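Local coordinates for uncharacterized protein (Bacteroides dorei DSM 17855, PDB 5TGF) that is of unconfirmed function but belongs to the beta-lactamase family and is probably a hydrolase of amide or ester bonds, at residues 50-61 with 199-210; 287-295 with 305-314. All coordinates share one frame; numbering follows the deposited sequence.

Interaction 1 (50-61 with 199-210); sequences GDTKVYVASAGK and LGGGLCTTLNDY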
loop_
_atom_site.group_PDB
_atom_site.type_symbol
_atom_site.label_atom_id
_atom_site.label_comp_id
_atom_site.label_asym_id
_atom_site.label_seq_id
_atom_site.Cartn_x
_atom_site.Cartn_y
_atom_site.Cartn_z
ATOM N N GLY A 50 13.134 7.364 -14.472
ATOM C CA GLY A 50 12.651 6.090 -13.919
ATOM C C GLY A 50 13.332 5.686 -12.602
ATOM O O GLY A 50 12.922 4.730 -11.917
ATOM N N ASP A 51 14.476 6.302 -12.337
ATOM C CA ASP A 51 15.310 5.930 -11.220
ATOM C C ASP A 51 15.321 7.009 -10.116
ATOM O O ASP A 51 16.056 6.895 -9.162
ATOM C CB ASP A 51 16.726 5.597 -11.709
ATOM C CG ASP A 51 16.777 4.313 -12.558
ATOM O OD1 ASP A 51 16.169 3.275 -12.221
ATOM O OD2 ASP A 51 17.438 4.346 -13.596
ATOM N N THR A 52 14.504 8.041 -10.251
ATOM C CA THR A 52 14.358 9.056 -9.206
ATOM C C THR A 52 13.746 8.473 -7.955
ATOM O O THR A 52 12.690 7.869 -8.022
ATOM C CB THR A 52 13.507 10.226 -9.691
ATOM O OG1 THR A 52 14.146 10.852 -10.811
ATOM C CG2 THR A 52 13.320 11.284 -8.602
ATOM N N LYS A 53 14.452 8.567 -6.828
ATOM C CA LYS A 53 13.929 8.049 -5.590
ATOM C C LYS A 53 12.909 9.016 -4.987
ATOM O O LYS A 53 13.154 10.228 -4.946
ATOM C CB LYS A 53 15.062 7.774 -4.595
ATOM C CG LYS A 53 15.870 6.558 -4.963
ATOM C CD LYS A 53 17.041 6.367 -4.018
ATOM C CE LYS A 53 16.592 5.747 -2.709
ATOM N NZ LYS A 53 17.673 5.830 -1.697
ATOM N N VAL A 54 11.772 8.478 -4.545
ATOM C CA VAL A 54 10.693 9.279 -4.004
ATOM C C VAL A 54 10.154 8.597 -2.754
ATOM O O VAL A 54 9.966 7.367 -2.724
ATOM C CB VAL A 54 9.543 9.450 -5.028
ATOM C CG1 VAL A 54 8.476 10.369 -4.463
ATOM C CG2 VAL A 54 10.025 10.004 -6.358
ATOM N N TYR A 55 9.867 9.397 -1.731
ATOM C CA TYR A 55 9.094 8.914 -0.572
ATOM C C TYR A 55 7.608 8.834 -0.924
ATOM O O TYR A 55 6.988 9.848 -1.206
ATOM C CB TYR A 55 9.292 9.845 0.607
ATOM C CG TYR A 55 10.672 9.707 1.199
ATOM C CD1 TYR A 55 10.966 8.634 2.021
ATOM C CD2 TYR A 55 11.693 10.610 0.876
ATOM C CE1 TYR A 55 12.263 8.425 2.490
ATOM C CE2 TYR A 55 12.996 10.424 1.370
ATOM C CZ TYR A 55 13.264 9.312 2.125
ATOM O OH TYR A 55 14.517 9.085 2.662
ATOM N N VAL A 56 7.082 7.621 -1.004
ATOM C CA VAL A 56 5.729 7.394 -1.597
ATOM C C VAL A 56 4.640 7.114 -0.566
ATOM O O VAL A 56 3.459 6.829 -0.911
ATOM C CB VAL A 56 5.743 6.244 -2.616
ATOM C CG1 VAL A 56 6.655 6.611 -3.783
ATOM C CG2 VAL A 56 6.156 4.932 -1.987
ATOM N N ALA A 57 5.003 7.234 0.703
ATOM C CA ALA A 57 4.021 7.129 1.793
ATOM C C ALA A 57 3.212 5.840 1.717
ATOM O O ALA A 57 3.811 4.773 1.605
ATOM C CB ALA A 57 3.150 8.370 1.796
ATOM N N SER A 58 1.880 5.909 1.686
ATOM C CA SER A 58 1.062 4.699 1.777
ATOM C C SER A 58 1.150 3.786 0.583
ATOM O O SER A 58 0.648 2.670 0.662
ATOM C CB SER A 58 -0.390 5.021 2.044
ATOM O OG SER A 58 -0.495 5.652 3.296
ATOM N N ALA A 59 1.800 4.202 -0.502
ATOM C CA ALA A 59 2.081 3.235 -1.564
ATOM C C ALA A 59 2.884 2.045 -1.058
ATOM O O ALA A 59 2.771 0.938 -1.601
ATOM C CB ALA A 59 2.725 3.891 -2.777
ATOM N N GLY A 60 3.640 2.249 0.019
ATOM C CA GLY A 60 4.364 1.156 0.660
ATOM C C GLY A 60 3.556 0.137 1.446
ATOM O O GLY A 60 4.086 -0.934 1.742
ATOM N N LYS A 61 2.280 0.412 1.758
ATOM C CA LYS A 61 1.472 -0.559 2.511
ATOM C C LYS A 61 1.351 -1.870 1.737
ATOM O O LYS A 61 1.410 -2.939 2.326
ATOM C CB LYS A 61 0.090 -0.006 2.877
ATOM C CG LYS A 61 0.097 0.994 4.017
ATOM C CD LYS A 61 -1.320 1.434 4.409
ATOM C CE LYS A 61 -1.348 2.337 5.634
ATOM N NZ LYS A 61 -0.807 3.703 5.428
ATOM N N LEU A 199 6.179 1.023 8.188
ATOM C CA LEU A 199 5.481 0.186 7.214
ATOM C C LEU A 199 4.435 1.048 6.520
ATOM O O LEU A 199 4.249 0.974 5.285
ATOM C CB LEU A 199 4.792 -1.021 7.854
ATOM C CG LEU A 199 5.676 -2.300 7.983
ATOM C CD1 LEU A 199 6.769 -2.063 9.014
ATOM C CD2 LEU A 199 4.858 -3.525 8.338
ATOM N N GLY A 200 3.672 1.775 7.321
ATOM C CA GLY A 200 2.498 2.461 6.760
ATOM C C GLY A 200 2.864 3.565 5.774
ATOM O O GLY A 200 2.164 3.796 4.789
ATOM N N GLY A 201 3.985 4.232 6.019
ATOM C CA GLY A 201 4.360 5.391 5.266
ATOM C C GLY A 201 5.830 5.603 4.982
ATOM O O GLY A 201 6.159 6.614 4.400
ATOM N N GLY A 202 6.694 4.628 5.290
ATOM C CA GLY A 202 8.124 4.867 5.209
ATOM C C GLY A 202 8.810 4.659 3.869
ATOM O O GLY A 202 9.956 5.107 3.692
ATOM N N LEU A 203 8.152 3.941 2.958
ATOM C CA LEU A 203 8.788 3.452 1.734
ATOM C C LEU A 203 9.320 4.576 0.840
ATOM O O LEU A 203 8.610 5.563 0.511
ATOM C CB LEU A 203 7.827 2.549 0.932
ATOM C CG LEU A 203 8.461 1.966 -0.344
ATOM C CD1 LEU A 203 9.604 1.006 -0.019
ATOM C CD2 LEU A 203 7.447 1.219 -1.190
ATOM N N CYS A 204 10.602 4.456 0.526
ATOM C CA CYS A 204 11.260 5.231 -0.516
ATOM C C CYS A 204 11.523 4.274 -1.692
ATOM O O CYS A 204 12.045 3.189 -1.468
ATOM C CB CYS A 204 12.575 5.771 0.029
ATOM S SG CYS A 204 13.375 6.992 -1.040
ATOM N N THR A 205 11.117 4.659 -2.908
ATOM C CA THR A 205 11.234 3.789 -4.070
ATOM C C THR A 205 11.363 4.588 -5.380
ATOM O O THR A 205 11.544 5.785 -5.375
ATOM C CB THR A 205 10.077 2.777 -4.110
ATOM O OG1 THR A 205 10.376 1.685 -4.999
ATOM C CG2 THR A 205 8.776 3.418 -4.487
ATOM N N THR A 206 11.377 3.872 -6.489
ATOM C CA THR A 206 11.474 4.494 -7.814
ATOM C C THR A 206 10.378 3.911 -8.686
ATOM O O THR A 206 9.826 2.851 -8.373
ATOM C CB THR A 206 12.839 4.203 -8.449
ATOM O OG1 THR A 206 12.986 2.791 -8.623
ATOM C CG2 THR A 206 13.990 4.685 -7.565
ATOM N N LEU A 207 10.144 4.529 -9.837
ATOM C CA LEU A 207 9.244 3.964 -10.820
ATOM C C LEU A 207 9.694 2.560 -11.241
ATOM O O LEU A 207 8.866 1.632 -11.223
ATOM C CB LEU A 207 9.155 4.842 -12.056
ATOM C CG LEU A 207 8.281 4.280 -13.195
ATOM C CD1 LEU A 207 6.820 4.256 -12.755
ATOM C CD2 LEU A 207 8.457 5.033 -14.505
ATOM N N ASN A 208 10.995 2.391 -11.549
ATOM C CA ASN A 208 11.497 1.116 -12.060
ATOM C C ASN A 208 11.392 0.025 -11.003
ATOM O O ASN A 208 10.955 -1.070 -11.312
ATOM C CB ASN A 208 12.946 1.241 -12.573
ATOM C CG ASN A 208 13.045 2.067 -13.848
ATOM O OD1 ASN A 208 12.060 2.232 -14.580
ATOM N ND2 ASN A 208 14.229 2.647 -14.094
ATOM N N ASP A 209 11.717 0.344 -9.749
ATOM C CA ASP A 209 11.593 -0.620 -8.669
ATOM C C ASP A 209 10.146 -1.059 -8.466
ATOM O O ASP A 209 9.866 -2.254 -8.382
ATOM C CB ASP A 209 12.151 -0.066 -7.368
ATOM C CG ASP A 209 13.655 -0.196 -7.277
ATOM O OD1 ASP A 209 14.325 -0.559 -8.295
ATOM O OD2 ASP A 209 14.152 0.056 -6.165
ATOM N N TYR A 210 9.216 -0.109 -8.357
ATOM C CA TYR A 210 7.860 -0.478 -7.965
ATOM C C TYR A 210 7.123 -1.218 -9.096
ATOM O O TYR A 210 6.293 -2.089 -8.851
ATOM C CB TYR A 210 7.059 0.782 -7.536
ATOM C CG TYR A 210 5.916 0.504 -6.592
ATOM C CD1 TYR A 210 4.728 -0.051 -7.052
ATOM C CD2 TYR A 210 5.989 0.846 -5.245
ATOM C CE1 TYR A 210 3.657 -0.253 -6.206
ATOM C CE2 TYR A 210 4.933 0.582 -4.383
ATOM C CZ TYR A 210 3.779 0.033 -4.862
ATOM O OH TYR A 210 2.746 -0.260 -4.005
HETATM O O HOH W 1 15.363 2.249 -9.748
HETATM O O HOH W 2 11.127 7.285 -10.401
HETATM O O HOH W 3 7.417 7.415 2.187
HETATM O O HOH W 4 5.274 2.771 3.200
#
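Cys204 sets its SG over one face of the Tyr55 ring, 4.0 Å from the centroid and 12° off the normal, in a sulfur-aromatic contact. A chi1 of -170° turns the sulfur away from its own backbone N, which brings it over the ring face, while CB meets CE1. Thr205, on the face of this two-stranded antiparallel ribbon opposite Tyr55 and Cys204, is met at CG2 by both methyls of Val56, just past the paired residues, and Val56 CG2 also touches Leu203 CD2. The backbone pairs through Val54 N to Thr205 O (2.8 Å), the return bond from Thr205 N, and Val56 N to Leu203 O.

Beyond the ribbon, Ser58 in the turn leading to helix 60-74, and Lys61 in that helix, fit a pattern consistent with the SxxK motif of serine beta-lactamases. Lys61 NZ reaches Gly200 O (3.0 Å) from above the carbonyl plane, and Tyr147 OH bonds both NZ and Ser58 OG. Tyr210 OH donates to Ala59 O (2.7 Å), tying helix 207-218 to this turn. Water 3 bridges Ala57 N to Gly201 O and Leu203 O.

At the far end Asn208 N bonds Gly50 O, and Asn208 ND2 meets Asp51 OD1 (2.8 Å) from above the carboxylate, the two planes 78° apart. Thr206 OG1 N-caps the helix by accepting from Asp209 N (3.0 Å), and water 1 links that hydroxyl to Asp51 OD1.

Interaction 2 (287-295 with 305-314); sequences PGWAGAYPW and FFIAHVQGEA
Phe305 lays its ring alongside Pro294, CD1 lying 3.5 Å from Pro294 CB, the two side chains pointing the same way. CG anti to the backbone N (chi1 -178°) extends the ring beside the neighbouring strand, where CE1 also meets Ala292 CB and the Tyr293 carbonyl comes in at the ring edge. Leu207 and Leu214 of helix 207-218 pack on the same phenyl group.

Phe306 makes both backbone bonds of its pair with Tyr293: Tyr293 N gives to Phe306 O (2.9 Å) and Phe306 N to Tyr293 O, the hydrogen-bonded pair of the hairpin. Its ring lies on the opposite face from Phe305, against Leu329 of helix 328-337, and its CD2 edge touches Gly291 O at 3.4 Å. These strands, 293-297 and 302-307, form an antiparallel hairpin within the six-stranded central sheet of the beta-lactamase fold.

Farther along, the type I turn Gly288 to Gly291 faces residues 308-310. His309 presents one ring face to Ala290 CB, a CH-pi contact 3.6 Å from the centroid and only 4° off the normal. The same methyl also lies over the indole of Trp289, whose ring plane stands at 86° to the imidazole. His309 ND1 donates to Val310 O (2.9 Å), fixing the imidazole rotation, while NE2 bonds His195 NE2. Val310 N then binds Ala290 O (2.8 Å) on a lone pair in the carbonyl plane, and its CG1 packs on Ala290 CB and on Trp289 CZ3. Beyond the exposed bend at 311-313, Ala314 returns its CB to the edge of the Trp289 indole, whose NE1 is bonded to Gly194 O.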
loop_
_atom_site.group_PDB
_atom_site.type_symbol
_atom_site.label_atom_id
_atom_site.label_comp_id
_atom_site.label_asym_id
_atom_site.label_seq_id
_atom_site.Cartn_x
_atom_site.Cartn_y
_atom_site.Cartn_z
ATOM N N PRO A 287 -2.816 3.991 -2.912
ATOM C CA PRO A 287 -2.404 5.371 -3.120
ATOM C C PRO A 287 -1.741 5.962 -1.890
ATOM O O PRO A 287 -2.099 5.609 -0.783
ATOM C CB PRO A 287 -3.715 6.115 -3.400
ATOM C CG PRO A 287 -4.733 5.054 -3.591
ATOM C CD PRO A 287 -4.269 3.873 -2.788
ATOM N N GLY A 288 -0.800 6.870 -2.095
ATOM C CA GLY A 288 -0.233 7.665 -0.995
ATOM C C GLY A 288 -0.767 9.081 -1.045
ATOM O O GLY A 288 -1.170 9.539 -2.098
ATOM N N TRP A 289 -0.710 9.780 0.077
ATOM C CA TRP A 289 -1.314 11.098 0.192
ATOM C C TRP A 289 -0.700 12.104 -0.795
ATOM O O TRP A 289 -1.361 13.079 -1.167
ATOM C CB TRP A 289 -1.213 11.650 1.621
ATOM C CG TRP A 289 0.210 11.949 2.085
ATOM C CD1 TRP A 289 1.034 11.070 2.731
ATOM C CD2 TRP A 289 0.946 13.174 1.988
ATOM N NE1 TRP A 289 2.237 11.634 2.975
ATOM C CE2 TRP A 289 2.214 12.939 2.574
ATOM C CE3 TRP A 289 0.686 14.430 1.438
ATOM C CZ2 TRP A 289 3.214 13.907 2.613
ATOM C CZ3 TRP A 289 1.687 15.419 1.508
ATOM C CH2 TRP A 289 2.926 15.143 2.092
ATOM N N ALA A 290 0.587 11.912 -1.135
ATOM C CA ALA A 290 1.352 12.882 -1.911
ATOM C C ALA A 290 1.374 12.605 -3.408
ATOM O O ALA A 290 2.091 13.305 -4.164
ATOM C CB ALA A 290 2.790 12.987 -1.371
ATOM N N GLY A 291 0.566 11.654 -3.864
ATOM C CA GLY A 291 0.329 11.461 -5.285
ATOM C C GLY A 291 0.756 10.140 -5.908
ATOM O O GLY A 291 0.297 9.807 -6.986
ATOM N N ALA A 292 1.552 9.341 -5.203
ATOM C CA ALA A 292 1.936 8.034 -5.714
ATOM C C ALA A 292 0.675 7.155 -5.853
ATOM O O ALA A 292 -0.135 7.052 -4.903
ATOM C CB ALA A 292 2.941 7.362 -4.785
ATOM N N TYR A 293 0.504 6.550 -7.013
ATOM C CA TYR A 293 -0.687 5.734 -7.307
ATOM C C TYR A 293 -0.278 4.493 -8.101
ATOM O O TYR A 293 -0.113 4.567 -9.339
ATOM C CB TYR A 293 -1.682 6.529 -8.106
ATOM C CG TYR A 293 -2.975 5.766 -8.362
ATOM C CD1 TYR A 293 -3.896 5.543 -7.333
ATOM C CD2 TYR A 293 -3.309 5.354 -9.629
ATOM C CE1 TYR A 293 -5.079 4.853 -7.573
ATOM C CE2 TYR A 293 -4.475 4.673 -9.881
ATOM C CZ TYR A 293 -5.367 4.432 -8.849
ATOM O OH TYR A 293 -6.527 3.719 -9.132
ATOM N N PRO A 294 -0.149 3.367 -7.414
ATOM C CA PRO A 294 -0.014 2.096 -8.053
ATOM C C PRO A 294 -1.349 1.362 -8.181
ATOM O O PRO A 294 -2.156 1.364 -7.244
ATOM C CB PRO A 294 0.923 1.361 -7.105
ATOM C CG PRO A 294 0.533 1.876 -5.735
ATOM C CD PRO A 294 -0.052 3.244 -5.943
ATOM N N TRP A 295 -1.574 0.687 -9.301
ATOM C CA TRP A 295 -2.786 -0.103 -9.428
ATOM C C TRP A 295 -2.653 -1.294 -10.340
ATOM O O TRP A 295 -1.775 -1.336 -11.232
ATOM C CB TRP A 295 -3.941 0.771 -9.885
ATOM C CG TRP A 295 -4.022 0.998 -11.361
ATOM C CD1 TRP A 295 -4.925 0.431 -12.218
ATOM C CD2 TRP A 295 -3.261 1.929 -12.144
ATOM N NE1 TRP A 295 -4.700 0.880 -13.506
ATOM C CE2 TRP A 295 -3.737 1.846 -13.480
ATOM C CE3 TRP A 295 -2.231 2.839 -11.850
ATOM C CZ2 TRP A 295 -3.179 2.601 -14.539
ATOM C CZ3 TRP A 295 -1.672 3.592 -12.897
ATOM C CH2 TRP A 295 -2.177 3.487 -14.221
ATOM N N PHE A 305 1.905 2.491 -12.546
ATOM C CA PHE A 305 2.364 3.237 -11.380
ATOM C C PHE A 305 2.662 4.646 -11.828
ATOM O O PHE A 305 3.416 4.851 -12.797
ATOM C CB PHE A 305 3.592 2.577 -10.776
ATOM C CG PHE A 305 4.104 3.253 -9.523
ATOM C CD1 PHE A 305 3.219 3.664 -8.527
ATOM C CD2 PHE A 305 5.460 3.319 -9.265
ATOM C CE1 PHE A 305 3.665 4.204 -7.335
ATOM C CE2 PHE A 305 5.925 3.873 -8.087
ATOM C CZ PHE A 305 5.032 4.339 -7.125
ATOM N N PHE A 306 2.052 5.620 -11.159
ATOM C CA PHE A 306 2.474 7.022 -11.258
ATOM C C PHE A 306 3.203 7.399 -9.968
ATOM O O PHE A 306 2.652 7.246 -8.836
ATOM C CB PHE A 306 1.254 7.931 -11.466
ATOM C CG PHE A 306 1.539 9.398 -11.357
ATOM C CD1 PHE A 306 2.186 10.088 -12.394
ATOM C CD2 PHE A 306 1.104 10.125 -10.265
ATOM C CE1 PHE A 306 2.393 11.465 -12.306
ATOM C CE2 PHE A 306 1.328 11.476 -10.167
ATOM C CZ PHE A 306 2.001 12.148 -11.181
ATOM N N ILE A 307 4.431 7.912 -10.120
ATOM C CA ILE A 307 5.249 8.310 -8.972
ATOM C C ILE A 307 5.542 9.817 -9.032
ATOM O O ILE A 307 5.859 10.385 -10.091
ATOM C CB ILE A 307 6.534 7.478 -8.852
ATOM C CG1 ILE A 307 7.175 7.647 -7.481
ATOM C CG2 ILE A 307 7.508 7.792 -9.976
ATOM C CD1 ILE A 307 8.390 6.733 -7.280
ATOM N N ALA A 308 5.363 10.471 -7.887
ATOM C CA ALA A 308 5.500 11.879 -7.727
ATOM C C ALA A 308 5.271 12.225 -6.256
ATOM O O ALA A 308 4.808 11.374 -5.490
ATOM C CB ALA A 308 4.498 12.622 -8.604
ATOM N N HIS A 309 5.598 13.455 -5.885
ATOM C CA HIS A 309 5.392 13.943 -4.510
ATOM C C HIS A 309 4.880 15.379 -4.598
ATOM O O HIS A 309 5.571 16.283 -5.045
ATOM C CB HIS A 309 6.664 13.852 -3.658
ATOM C CG HIS A 309 6.423 14.058 -2.189
ATOM N ND1 HIS A 309 5.881 15.224 -1.677
ATOM C CD2 HIS A 309 6.570 13.224 -1.134
ATOM C CE1 HIS A 309 5.720 15.092 -0.366
ATOM N NE2 HIS A 309 6.110 13.886 -0.020
ATOM N N VAL A 310 3.650 15.582 -4.167
ATOM C CA VAL A 310 2.988 16.913 -4.238
ATOM C C VAL A 310 3.836 17.959 -3.519
ATOM O O VAL A 310 4.563 17.665 -2.535
ATOM C CB VAL A 310 1.530 16.830 -3.661
ATOM C CG1 VAL A 310 1.581 16.741 -2.132
ATOM C CG2 VAL A 310 0.653 17.992 -4.111
ATOM N N GLN A 311 3.803 19.174 -4.045
ATOM C CA GLN A 311 4.334 20.320 -3.298
ATOM C C GLN A 311 3.183 21.111 -2.742
ATOM O O GLN A 311 2.174 21.308 -3.421
ATOM C CB GLN A 311 5.320 21.198 -4.086
ATOM C CG GLN A 311 4.934 21.731 -5.452
ATOM C CD GLN A 311 6.166 21.982 -6.383
ATOM O OE1 GLN A 311 7.334 22.042 -5.931
ATOM N NE2 GLN A 311 5.900 22.134 -7.698
ATOM N N GLY A 312 3.303 21.465 -1.472
ATOM C CA GLY A 312 2.239 22.147 -0.758
ATOM C C GLY A 312 1.244 21.145 -0.232
ATOM O O GLY A 312 1.571 19.987 -0.015
ATOM N N GLU A 313 0.043 21.620 0.044
ATOM C CA GLU A 313 -1.006 20.760 0.555
ATOM C C GLU A 313 -1.485 19.827 -0.536
ATOM O O GLU A 313 -1.566 20.195 -1.715
ATOM C CB GLU A 313 -2.188 21.577 1.103
ATOM C CG GLU A 313 -1.812 22.336 2.357
ATOM C CD GLU A 313 -2.985 23.072 2.959
ATOM O OE1 GLU A 313 -3.743 22.452 3.738
ATOM O OE2 GLU A 313 -3.157 24.250 2.611
ATOM N N ALA A 314 -1.857 18.636 -0.097
ATOM C CA ALA A 314 -2.371 17.615 -0.958
ATOM C C ALA A 314 -3.704 18.039 -1.583
ATOM O O ALA A 314 -3.993 17.670 -2.709
ATOM C CB ALA A 314 -2.545 16.328 -0.149
#

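Both contacts are largely buried, their centres about 10 Å apart, but they serve different parts of the fold. Interaction 1 pairs strands 54-55 and 204-205 in a short ribbon and ties the turn before helix 60-74 to helix 207-218; it combines backbone pairing, bridging waters and a capped helix with a sulfur-aromatic contact. Interaction 2 joins neighbouring strands of the main sheet and the loops beyond them, chiefly through aromatic and aliphatic packing. They meet at Tyr210, whose ring stacks on Phe305 and touches Pro294. They also touch at Ser58 CB with Pro287 O and, separately, at His309 CD2 with Tyr55 O. Interaction 1 reaches the surface at Asp51 and Lys53, whereas none of the touching residues of interaction 2 is exposed.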